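Local coordinates for protein sortase (Streptomyces avermitilis, PDB 5GO5) that probably acts as a cysteine transpeptidase of the sortase E class, a calcium-independent housekeeping enzyme that joins proteins to the cell surface, at residues A98-R101 and R102-G105. Numbering follows the deposited sequence.
With GLY (glycine), chain B.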
loop_
_atom_site.group_PDB
_atom_site.type_symbol
_atom_site.label_atom_id
_atom_site.label_comp_id
_atom_site.label_asym_id
_atom_site.label_seq_id
_atom_site.Cartn_x
_atom_site.Cartn_y
_atom_site.Cartn_z
ATOM N N ALA A 98 1.904 2.440 5.323
ATOM C CA ALA A 98 2.990 3.397 5.435
ATOM C C ALA A 98 4.343 2.735 5.224
ATOM O O ALA A 98 4.545 1.610 5.649
ATOM C CB ALA A 98 2.956 3.999 6.801
ATOM N N GLY A 99 5.281 3.487 4.665
ATOM C CA GLY A 99 6.678 3.014 4.590
ATOM C C GLY A 99 7.653 4.161 4.523
ATOM O O GLY A 99 7.324 5.273 4.078
ATOM N N HIS A 100 8.870 3.868 4.953
ATOM C CA HIS A 100 9.930 4.874 4.929
ATOM C C HIS A 100 10.528 4.996 3.535
ATOM O O HIS A 100 10.745 3.991 2.837
ATOM C CB HIS A 100 11.038 4.480 5.898
ATOM C CG HIS A 100 10.691 4.692 7.325
ATOM N ND1 HIS A 100 10.324 5.926 7.819
ATOM C CD2 HIS A 100 10.679 3.838 8.372
ATOM C CE1 HIS A 100 10.084 5.815 9.114
ATOM N NE2 HIS A 100 10.294 4.562 9.473
ATOM N N ARG A 101 10.822 6.237 3.162
ATOM C CA ARG A 101 11.454 6.567 1.900
ATOM C C ARG A 101 12.994 6.613 2.019
ATOM O O ARG A 101 13.701 6.190 1.115
ATOM C CB ARG A 101 10.892 7.882 1.398
ATOM C CG ARG A 101 11.500 8.331 0.102
ATOM C CD ARG A 101 10.761 9.463 -0.513
ATOM N NE ARG A 101 11.536 9.924 -1.662
ATOM C CZ ARG A 101 11.244 10.987 -2.389
ATOM N NH1 ARG A 101 10.180 11.717 -2.110
ATOM N NH2 ARG A 101 12.050 11.321 -3.399
ATOM N N ARG A 102 13.494 7.120 3.133
ATOM C CA ARG A 102 14.945 7.425 3.277
ATOM C C ARG A 102 15.604 6.838 4.512
ATOM O O ARG A 102 16.802 7.063 4.717
ATOM C CB ARG A 102 15.167 8.934 3.315
ATOM C CG ARG A 102 14.282 9.762 2.409
ATOM C CD ARG A 102 14.372 11.230 2.808
ATOM N NE ARG A 102 13.290 12.035 2.235
ATOM C CZ ARG A 102 13.213 12.419 0.959
ATOM N NH1 ARG A 102 12.186 13.167 0.570
ATOM N NH2 ARG A 102 14.146 12.067 0.071
ATOM N N THR A 103 14.875 6.067 5.322
ATOM C CA THR A 103 15.452 5.395 6.477
ATOM C C THR A 103 15.055 3.934 6.465
ATOM O O THR A 103 14.147 3.532 5.707
ATOM C CB THR A 103 15.011 6.056 7.806
ATOM O OG1 THR A 103 13.583 6.208 7.848
ATOM C CG2 THR A 103 15.654 7.426 7.967
ATOM N N TYR A 104 15.769 3.138 7.266
ATOM C CA TYR A 104 15.415 1.742 7.560
ATOM C C TYR A 104 15.141 0.878 6.338
ATOM O O TYR A 104 14.092 0.219 6.214
ATOM C CB TYR A 104 14.243 1.700 8.568
ATOM C CG TYR A 104 14.662 2.332 9.850
ATOM C CD1 TYR A 104 15.531 1.661 10.706
ATOM C CD2 TYR A 104 14.264 3.622 10.185
ATOM C CE1 TYR A 104 15.966 2.246 11.882
ATOM C CE2 TYR A 104 14.701 4.218 11.364
ATOM C CZ TYR A 104 15.555 3.516 12.197
ATOM O OH TYR A 104 15.991 4.066 13.372
ATOM N N GLY A 105 16.110 0.856 5.426
ATOM C CA GLY A 105 15.974 0.029 4.252
ATOM C C GLY A 105 15.352 0.761 3.084
ATOM O O GLY A 105 15.345 0.214 1.999
HETATM N N GLY B . 12.562 8.205 6.221
HETATM C CA GLY B . 11.765 9.117 5.356
HETATM C C GLY B . 10.342 8.718 5.545
HETATM O O GLY B . 9.551 8.522 4.582
HETATM O OXT GLY B . 9.988 8.548 6.711
#
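His100 and Thr103 face each other across a local turn in the loop that follows strand 93-98 of the sortase beta-barrel, in the predicted active site, where His100 and the amide of Arg101 bind the carboxylate of a glycine and Thr103 lies close to its amino end. His100 is the predicted proton donor/acceptor; Cys169, the predicted acyl-thioester residue, here modified as S,S-(2-hydroxyethyl)thiocysteine, follows strand 162-167 and belongs to the same glycine pocket. The imidazole suits this place because ND1 gives a hydrogen bond to OXT of the ligand (2.9 Å, 165° at the hydrogen), which approaches at the ring edge, while the amide N of Arg101 donates to the other carboxylate oxygen, O (3.0 Å). Each oxygen thus has its own donor. With CG anti to the carbonyl carbon (chi1 -75°), the ring of His100 lies under Thr103, whose OG1 sits 3.2 Å above one face, offset toward the rim. An alanine in place of His100 would probably leave OXT without its imidazole donor and Thr103 OG1 without the ring it rests on. Tyr104 meets the ring obliquely, its CD2 4.0 Å from CD2 of His100. Beyond the ligand, the extended side chains of Arg101 and Arg102 run side by side, guanidinium planes 28° apart, with Arg101 NH1 and Arg102 NH1 at 3.6 Å; Glu170, a weak, long partner of Arg102 that also touches Arg101, may offset part of this positive charge. A small hydroxyl suits position 103, approaching ring and ligand at once: Thr103 OG1 lies 2.8 Å from the ligand's amino N.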